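Local atomic coordinates of phenolic acid decarboxylase (Sedimentibacter hydroxybenzoicus, PDB entry 7AE5), a protein that catalyses the reversible non-oxidative decarboxylation of 4-hydroxybenzoate and 3,4-dihydroxybenzoate with prenylated FMN and manganese, detoxifying phenolic derivatives under anaerobic conditions. Residues Tyr132-Gln137 with Tyr142-Ser147; Tyr167-Lys172 with Val177-Leu182. One frame throughout, in Å; residues are numbered along the deposited sequence.

Contact 1: Tyr132-Gln137 with Tyr142-Ser147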
ATOM      1  N   TYR C 132      -1.963 -37.706 -35.580  1.00 49.07           N
ATOM      2  CA  TYR C 132      -3.096 -36.802 -35.711  1.00 49.82           C
ATOM      3  C   TYR C 132      -2.701 -35.438 -35.161  1.00 48.98           C
ATOM      4  O   TYR C 132      -1.655 -35.281 -34.528  1.00 47.67           O
ATOM      5  CB  TYR C 132      -4.324 -37.351 -34.979  1.00 50.81           C
ATOM      6  CG  TYR C 132      -4.098 -37.541 -33.496  1.00 50.26           C
ATOM      7  CD1 TYR C 132      -3.437 -38.664 -33.013  1.00 50.06           C
ATOM      8  CD2 TYR C 132      -4.537 -36.595 -32.581  1.00 50.15           C
ATOM      9  CE1 TYR C 132      -3.224 -38.839 -31.659  1.00 49.86           C
ATOM     10  CE2 TYR C 132      -4.329 -36.761 -31.227  1.00 49.70           C
ATOM     11  CZ  TYR C 132      -3.673 -37.882 -30.771  1.00 49.64           C
ATOM     12  OH  TYR C 132      -3.470 -38.043 -29.420  1.00 49.49           O
ATOM     13  N   ARG C 133      -3.555 -34.447 -35.404  1.00 49.42           N
ATOM     14  CA  ARG C 133      -3.321 -33.095 -34.913  1.00 49.03           C
ATOM     15  C   ARG C 133      -3.991 -32.926 -33.553  1.00 49.03           C
ATOM     16  O   ARG C 133      -5.208 -33.099 -33.428  1.00 50.36           O
ATOM     17  CB  ARG C 133      -3.833 -32.048 -35.899  1.00 50.46           C
ATOM     18  CG  ARG C 133      -3.202 -30.683 -35.681  1.00 50.11           C
ATOM     19  CD  ARG C 133      -3.824 -29.604 -36.550  1.00 52.01           C
ATOM     20  NE  ARG C 133      -3.616 -29.840 -37.974  1.00 52.63           N
ATOM     21  CZ  ARG C 133      -2.475 -29.612 -38.611  1.00 51.79           C
ATOM     22  NH1 ARG C 133      -1.398 -29.184 -37.971  1.00 50.18           N
ATOM     23  NH2 ARG C 133      -2.413 -29.818 -39.922  1.00 52.56           N
ATOM     24  N   ILE C 134      -3.194 -32.576 -32.544  1.00 48.67           N
ATOM     25  CA  ILE C 134      -3.703 -32.497 -31.177  1.00 48.48           C
ATOM     26  C   ILE C 134      -4.543 -31.239 -30.988  1.00 49.63           C
ATOM     27  O   ILE C 134      -5.659 -31.293 -30.463  1.00 50.75           O
ATOM     28  CB  ILE C 134      -2.540 -32.559 -30.172  1.00 46.31           C
ATOM     29  CG1 ILE C 134      -1.635 -33.752 -30.487  1.00 45.60           C
ATOM     30  CG2 ILE C 134      -3.071 -32.640 -28.748  1.00 45.94           C
ATOM     31  CD1 ILE C 134      -0.453 -33.881 -29.562  1.00 43.40           C
ATOM     32  N   ASN C 135      -4.020 -30.090 -31.396  1.00 41.22           N
ATOM     33  CA  ASN C 135      -4.767 -28.847 -31.301  1.00 42.76           C
ATOM     34  C   ASN C 135      -4.845 -28.184 -32.668  1.00 44.22           C
ATOM     35  O   ASN C 135      -4.053 -28.472 -33.569  1.00 43.62           O
ATOM     36  CB  ASN C 135      -4.148 -27.899 -30.267  1.00 41.79           C
ATOM     37  CG  ASN C 135      -4.676 -28.149 -28.866  1.00 41.35           C
ATOM     38  OD1 ASN C 135      -5.886 -28.132 -28.636  1.00 42.87           O
ATOM     39  ND2 ASN C 135      -3.770 -28.388 -27.926  1.00 39.14           N
ATOM     40  N   GLU C 136      -5.821 -27.283 -32.804  1.00 60.89           N
ATOM     41  CA  GLU C 136      -6.191 -26.765 -34.119  1.00 62.73           C
ATOM     42  C   GLU C 136      -5.029 -26.049 -34.798  1.00 62.15           C
ATOM     43  O   GLU C 136      -4.821 -26.202 -36.008  1.00 62.56           O
ATOM     44  CB  GLU C 136      -7.391 -25.828 -33.989  1.00 64.98           C
ATOM     45  CG  GLU C 136      -8.682 -26.381 -34.569  1.00 66.19           C
ATOM     46  CD  GLU C 136      -9.701 -25.293 -34.853  1.00 67.93           C
ATOM     47  OE1 GLU C 136      -9.409 -24.405 -35.683  1.00 68.64           O
ATOM     48  OE2 GLU C 136     -10.794 -25.326 -34.247  1.00 68.35           O
ATOM     49  N   GLN C 137      -4.260 -25.265 -34.043  1.00 57.29           N
ATOM     50  CA  GLN C 137      -3.230 -24.407 -34.614  1.00 56.43           C
ATOM     51  C   GLN C 137      -1.829 -24.987 -34.475  1.00 53.92           C
ATOM     52  O   GLN C 137      -0.844 -24.260 -34.648  1.00 52.70           O
ATOM     53  CB  GLN C 137      -3.289 -23.017 -33.983  1.00 56.61           C
ATOM     54  CG  GLN C 137      -4.621 -22.319 -34.186  1.00 58.95           C
ATOM     55  CD  GLN C 137      -4.877 -21.972 -35.640  1.00 59.83           C
ATOM     56  OE1 GLN C 137      -4.021 -21.402 -36.314  1.00 58.62           O
ATOM     57  NE2 GLN C 137      -6.060 -22.322 -36.131  1.00 61.90           N
ATOM     58  N   TYR C 142       1.804 -34.265 -33.764  1.00 45.14           N
ATOM     59  CA  TYR C 142       2.770 -34.279 -32.676  1.00 43.62           C
ATOM     60  C   TYR C 142       2.731 -35.593 -31.912  1.00 44.33           C
ATOM     61  O   TYR C 142       1.657 -36.142 -31.649  1.00 45.45           O
ATOM     62  CB  TYR C 142       2.508 -33.130 -31.705  1.00 42.34           C
ATOM     63  CG  TYR C 142       3.319 -31.885 -31.981  1.00 41.09           C
ATOM     64  CD1 TYR C 142       2.940 -30.990 -32.972  1.00 42.12           C
ATOM     65  CD2 TYR C 142       4.457 -31.599 -31.241  1.00 39.18           C
ATOM     66  CE1 TYR C 142       3.675 -29.845 -33.221  1.00 41.22           C
ATOM     67  CE2 TYR C 142       5.199 -30.461 -31.483  1.00 38.10           C
ATOM     68  CZ  TYR C 142       4.803 -29.588 -32.472  1.00 39.04           C
ATOM     69  OH  TYR C 142       5.543 -28.457 -32.709  1.00 38.10           O
ATOM     70  N   ILE C 143       3.915 -36.086 -31.562  1.00 47.48           N
ATOM     71  CA  ILE C 143       4.072 -37.128 -30.555  1.00 48.52           C
ATOM     72  C   ILE C 143       4.312 -36.414 -29.229  1.00 46.79           C
ATOM     73  O   ILE C 143       5.373 -35.822 -29.016  1.00 45.72           O
ATOM     74  CB  ILE C 143       5.227 -38.077 -30.901  1.00 50.04           C
ATOM     75  CG1 ILE C 143       5.010 -38.703 -32.278  1.00 50.92           C
ATOM     76  CG2 ILE C 143       5.371 -39.154 -29.842  1.00 51.87           C
ATOM     77  CD1 ILE C 143       6.245 -39.364 -32.839  1.00 51.94           C
ATOM     78  N   SER C 144       3.324 -36.462 -28.337  1.00 48.27           N
ATOM     79  CA  SER C 144       3.292 -35.586 -27.175  1.00 45.73           C
ATOM     80  C   SER C 144       3.560 -36.290 -25.852  1.00 45.49           C
ATOM     81  O   SER C 144       3.525 -35.634 -24.805  1.00 43.27           O
ATOM     82  CB  SER C 144       1.938 -34.873 -27.104  1.00 45.19           C
ATOM     83  OG  SER C 144       0.940 -35.740 -26.598  1.00 46.31           O
ATOM     84  N   LYS C 145       3.831 -37.596 -25.858  1.00 46.45           N
ATOM     85  CA  LYS C 145       4.025 -38.312 -24.601  1.00 46.24           C
ATOM     86  C   LYS C 145       5.203 -39.277 -24.680  1.00 49.53           C
ATOM     87  O   LYS C 145       5.187 -40.335 -24.043  1.00 49.83           O
ATOM     88  CB  LYS C 145       2.755 -39.064 -24.201  1.00 46.61           C
ATOM     89  CG  LYS C 145       2.596 -39.271 -22.706  1.00 46.70           C
ATOM     90  CD  LYS C 145       1.443 -40.204 -22.413  1.00 48.53           C
ATOM     91  CE  LYS C 145       1.225 -40.360 -20.923  1.00 48.95           C
ATOM     92  NZ  LYS C 145       0.005 -41.169 -20.652  1.00 51.22           N
ATOM     93  N   ALA C 146       6.229 -38.929 -25.448  1.00 48.16           N
ATOM     94  CA  ALA C 146       7.383 -39.800 -25.595  1.00 52.24           C
ATOM     95  C   ALA C 146       8.361 -39.612 -24.441  1.00 52.57           C
ATOM     96  O   ALA C 146       8.450 -38.537 -23.839  1.00 50.04           O
ATOM     97  CB  ALA C 146       8.089 -39.534 -26.922  1.00 51.92           C
ATOM     98  N   SER C 147       9.095 -40.678 -24.134  1.00 60.71           N
ATOM     99  CA  SER C 147      10.190 -40.646 -23.168  1.00 61.86           C
ATOM    100  C   SER C 147      11.497 -40.735 -23.948  1.00 64.27           C
ATOM    101  O   SER C 147      11.809 -41.780 -24.531  1.00 64.83           O
ATOM    102  CB  SER C 147      10.059 -41.779 -22.153  1.00 60.64           C
ATOM    103  OG  SER C 147       8.743 -41.839 -21.630  1.00 57.32           O
TER

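Contact 2: Tyr167-Lys172 with Val177-Leu182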
ATOM      1  N   TYR C 167       9.705 -34.662 -24.112  1.00 47.78           N
ATOM      2  CA  TYR C 167       9.836 -33.511 -24.992  1.00 47.49           C
ATOM      3  C   TYR C 167       8.873 -33.682 -26.153  1.00 45.36           C
ATOM      4  O   TYR C 167       8.710 -34.790 -26.671  1.00 44.07           O
ATOM      5  CB  TYR C 167      11.275 -33.362 -25.503  1.00 49.32           C
ATOM      6  CG  TYR C 167      12.306 -33.408 -24.398  1.00 53.31           C
ATOM      7  CD1 TYR C 167      12.412 -32.372 -23.479  1.00 56.30           C
ATOM      8  CD2 TYR C 167      13.158 -34.496 -24.261  1.00 55.22           C
ATOM      9  CE1 TYR C 167      13.346 -32.414 -22.462  1.00 61.51           C
ATOM     10  CE2 TYR C 167      14.096 -34.545 -23.247  1.00 60.84           C
ATOM     11  CZ  TYR C 167      14.185 -33.501 -22.350  1.00 64.15           C
ATOM     12  OH  TYR C 167      15.115 -33.544 -21.338  1.00 70.99           O
ATOM     13  N   ARG C 168       8.228 -32.589 -26.550  1.00 38.16           N
ATOM     14  CA  ARG C 168       7.275 -32.659 -27.647  1.00 37.52           C
ATOM     15  C   ARG C 168       7.997 -32.960 -28.955  1.00 36.83           C
ATOM     16  O   ARG C 168       9.073 -32.422 -29.235  1.00 37.82           O
ATOM     17  CB  ARG C 168       6.473 -31.360 -27.748  1.00 38.73           C
ATOM     18  CG  ARG C 168       7.230 -30.163 -28.295  1.00 40.93           C
ATOM     19  CD  ARG C 168       6.511 -28.879 -27.942  1.00 42.88           C
ATOM     20  NE  ARG C 168       6.952 -27.759 -28.761  1.00 45.56           N
ATOM     21  CZ  ARG C 168       6.985 -26.501 -28.346  1.00 46.77           C
ATOM     22  NH1 ARG C 168       6.622 -26.169 -27.118  1.00 45.99           N
ATOM     23  NH2 ARG C 168       7.389 -25.550 -29.185  1.00 48.97           N
ATOM     24  N   ILE C 169       7.405 -33.847 -29.748  1.00 46.91           N
ATOM     25  CA  ILE C 169       8.022 -34.372 -30.958  1.00 47.00           C
ATOM     26  C   ILE C 169       7.093 -34.054 -32.120  1.00 49.96           C
ATOM     27  O   ILE C 169       6.034 -34.679 -32.264  1.00 50.30           O
ATOM     28  CB  ILE C 169       8.280 -35.883 -30.854  1.00 44.52           C
ATOM     29  CG1 ILE C 169       9.225 -36.188 -29.689  1.00 43.42           C
ATOM     30  CG2 ILE C 169       8.845 -36.423 -32.150  1.00 44.66           C
ATOM     31  CD1 ILE C 169      10.621 -35.642 -29.876  1.00 44.42           C
ATOM     32  N   GLN C 170       7.478 -33.085 -32.948  1.00 40.82           N
ATOM     33  CA  GLN C 170       6.707 -32.740 -34.135  1.00 43.85           C
ATOM     34  C   GLN C 170       7.165 -33.606 -35.301  1.00 42.49           C
ATOM     35  O   GLN C 170       8.348 -33.603 -35.654  1.00 41.29           O
ATOM     36  CB  GLN C 170       6.855 -31.264 -34.498  1.00 47.40           C
ATOM     37  CG  GLN C 170       6.043 -30.886 -35.732  1.00 50.38           C
ATOM     38  CD  GLN C 170       6.218 -29.440 -36.147  1.00 53.18           C
ATOM     39  OE1 GLN C 170       6.788 -28.636 -35.412  1.00 52.93           O
ATOM     40  NE2 GLN C 170       5.724 -29.103 -37.332  1.00 56.25           N
ATOM     41  N   VAL C 171       6.227 -34.332 -35.901  1.00 38.84           N
ATOM     42  CA  VAL C 171       6.531 -35.119 -37.089  1.00 40.13           C
ATOM     43  C   VAL C 171       6.770 -34.167 -38.253  1.00 41.30           C
ATOM     44  O   VAL C 171       5.882 -33.396 -38.636  1.00 44.40           O
ATOM     45  CB  VAL C 171       5.400 -36.108 -37.398  1.00 41.62           C
ATOM     46  CG1 VAL C 171       5.682 -36.851 -38.697  1.00 43.69           C
ATOM     47  CG2 VAL C 171       5.222 -37.082 -36.245  1.00 40.97           C
ATOM     48  N   LYS C 172       7.977 -34.207 -38.814  1.00 44.02           N
ATOM     49  CA  LYS C 172       8.323 -33.386 -39.968  1.00 46.59           C
ATOM     50  C   LYS C 172       8.219 -34.139 -41.286  1.00 48.20           C
ATOM     51  O   LYS C 172       7.898 -33.528 -42.310  1.00 51.76           O
ATOM     52  CB  LYS C 172       9.743 -32.828 -39.819  1.00 44.83           C
ATOM     53  CG  LYS C 172       9.919 -31.883 -38.638  1.00 44.58           C
ATOM     54  CD  LYS C 172       9.043 -30.649 -38.788  1.00 48.06           C
ATOM     55  CE  LYS C 172       9.578 -29.487 -37.967  1.00 48.43           C
ATOM     56  NZ  LYS C 172      10.750 -28.835 -38.613  1.00 48.87           N
ATOM     57  N   VAL C 177      11.703 -35.881 -37.423  1.00 50.80           N
ATOM     58  CA  VAL C 177      10.908 -35.213 -36.403  1.00 51.09           C
ATOM     59  C   VAL C 177      11.669 -34.000 -35.888  1.00 52.64           C
ATOM     60  O   VAL C 177      12.897 -33.927 -35.967  1.00 53.02           O
ATOM     61  CB  VAL C 177      10.556 -36.146 -35.222  1.00 48.79           C
ATOM     62  CG1 VAL C 177       9.607 -37.249 -35.666  1.00 48.62           C
ATOM     63  CG2 VAL C 177      11.819 -36.727 -34.602  1.00 47.39           C
ATOM     64  N   GLY C 178      10.913 -33.035 -35.356  1.00 47.30           N
ATOM     65  CA  GLY C 178      11.506 -31.914 -34.663  1.00 49.81           C
ATOM     66  C   GLY C 178      11.584 -32.143 -33.162  1.00 49.17           C
ATOM     67  O   GLY C 178      10.886 -32.989 -32.605  1.00 46.05           O
ATOM     68  N   ILE C 179      12.450 -31.373 -32.503  1.00 56.08           N
ATOM     69  CA  ILE C 179      12.654 -31.507 -31.064  1.00 53.83           C
ATOM     70  C   ILE C 179      13.268 -30.217 -30.540  1.00 56.81           C
ATOM     71  O   ILE C 179      13.909 -29.468 -31.281  1.00 60.15           O
ATOM     72  CB  ILE C 179      13.534 -32.744 -30.741  1.00 51.87           C
ATOM     73  CG1 ILE C 179      13.293 -33.218 -29.307  1.00 50.18           C
ATOM     74  CG2 ILE C 179      15.008 -32.438 -30.979  1.00 55.38           C
ATOM     75  CD1 ILE C 179      14.099 -34.441 -28.928  1.00 49.96           C
ATOM     76  N   GLN C 180      13.059 -29.949 -29.250  1.00 62.44           N
ATOM     77  CA  GLN C 180      13.533 -28.732 -28.592  1.00 65.41           C
ATOM     78  C   GLN C 180      14.847 -29.045 -27.886  1.00 68.30           C
ATOM     79  O   GLN C 180      14.851 -29.524 -26.752  1.00 68.41           O
ATOM     80  CB  GLN C 180      12.496 -28.217 -27.601  1.00 64.21           C
ATOM     81  CG  GLN C 180      11.238 -27.659 -28.230  1.00 63.16           C
ATOM     82  CD  GLN C 180      10.307 -27.062 -27.196  1.00 62.69           C
ATOM     83  OE1 GLN C 180       9.887 -27.743 -26.259  1.00 61.04           O
ATOM     84  NE2 GLN C 180       9.985 -25.784 -27.353  1.00 64.38           N
ATOM     85  N   ALA C 181      15.964 -28.734 -28.548  1.00 57.09           N
ATOM     86  CA  ALA C 181      17.267 -29.194 -28.072  1.00 60.99           C
ATOM     87  C   ALA C 181      17.695 -28.489 -26.788  1.00 65.97           C
ATOM     88  O   ALA C 181      18.266 -29.122 -25.891  1.00 69.12           O
ATOM     89  CB  ALA C 181      18.315 -28.995 -29.164  1.00 64.20           C
ATOM     90  N   LEU C 182      17.451 -27.179 -26.683  1.00 76.94           N
ATOM     91  CA  LEU C 182      17.843 -26.462 -25.474  1.00 82.41           C
ATOM     92  C   LEU C 182      17.026 -26.920 -24.271  1.00 80.61           C
ATOM     93  O   LEU C 182      17.549 -26.979 -23.151  1.00 85.72           O
ATOM     94  CB  LEU C 182      17.701 -24.954 -25.691  1.00 83.12           C
ATOM     95  CG  LEU C 182      18.713 -24.003 -25.034  1.00 89.44           C
ATOM     96  CD1 LEU C 182      18.413 -22.564 -25.419  1.00 87.76           C
ATOM     97  CD2 LEU C 182      18.764 -24.139 -23.516  1.00 92.88           C
TER

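Contact 1: Tyr132-Gln137 with Tyr142-Ser147
Ile134 reaches across to Tyr142 and Ser144, and almost all of the apolar contact runs through its terminal methyl. CD1 lies 3.7 Å from Tyr142 CB and 3.6 Å from Ser144 CB, touching two residues two apart in sequence. It gets there because CG1 stands opposite the carbonyl carbon (chi1 -51°) and the chain then runs straight out (chi2 179°), which puts the methyl at the far end of the side chain. A long, branched aliphatic residue suits this place: the end does the reaching. Tyr142 joins in through its methylene, while its ring leads away from Ile134.

The methyl also touches two oxygens, by van der Waals contact only: Ile134 CD1 lies 3.7 Å from the carbonyl O of Tyr142 and 3.8 Å from Ser144 OG. The backbones also draw together, with Tyr132 O 3.7 Å from Tyr142 N, yet the two segments share no hydrogen bond.

Their polar groups are engaged by other parts of the protein. Ser144 suits its place as a small hydroxyl residue: its hydroxyl bonds to the Leu308 carbonyl while its CB is left to meet Ile134, and its backbone N bonds to Asn307. Tyr142 OH bonds to Glu273, which also pairs with Arg168, a residue predicted to bind the prenylated FMN. On the other segment, Asn135 ND2 bonds to Leu310 O, and Arg133 NE forms a salt bridge with Glu39 of the neighbouring ShdD chain.

The contact thus joins the loop that meets ShdD to strand 142-143 of the Rift-related domain. Its chemistry is that of a small, mostly buried hydrophobic seam: the direct contact between the segments is by van der Waals packing, and the directional anchors of both include the 307-310 loop.

Contact 2: Tyr167-Lys172 with Val177-Leu182
Ile169 packs against Val177 and Ile179, and the apolar packing is closest here. Its CG2, anti to the backbone N (chi1 -61°), comes within 3.5 Å of Val177 CB, while CD1 lies 3.7 Å from Ile179 CG1, the two isoleucines side by side. Branched aliphatic residues fill this buried face well. The backbone between is gripped unevenly: Gly178 N gives a short, nearly straight bond to Gln170 O (2.6 Å, 165°), but Gln170 N returns only a weak one of 3.4 Å to Gly178 O. These strands form a beta hairpin, with Val171 and Val177 as a non-hydrogen-bonded antiparallel pair. Lys172, whose NZ salt-bridges Glu291, folds back with CG 3.6 Å from Gly178 N; a side chain at Gly178 would crowd Lys172 CE, so glycine suits the place. Tyr167 and Arg168, predicted to bind prenylated FMN, are partly exposed. Tyr167 fits loosely, its CB 4.3 Å from Ile179 CG1, whereas the Gln180 amide stacks closely over one face of the Arg168 guanidinium, planes 28° apart. Arg168 also makes a long, weak ion pair with Glu278, the predicted proton donor. Replacing Arg168 by a leucine would probably leave Glu273 without its salt-bridge partner and the Gln180 amide without its flat neighbour.

In the fold
Followed from the N terminus, the chain first makes contact 1, where a four-residue loop after 132-137 brings it back against 142-147. Contact 2 comes later and closes the tight hairpin between 167-172 and 177-182. The two are in series: neither nests in the other nor crosses it. They meet through one sheet, in which strand 142-143 runs antiparallel beside strand 169-173; Ile143 N and Ile169 O are 2.6 Å apart in a probable hydrogen bond, and Tyr142 CE2 packs 3.8 Å from Arg168 CG. Contact 1 thus attaches a loop to the strand on one side of 169-173, whereas contact 2 leads on through strand 176-179 to the long strand 287-299.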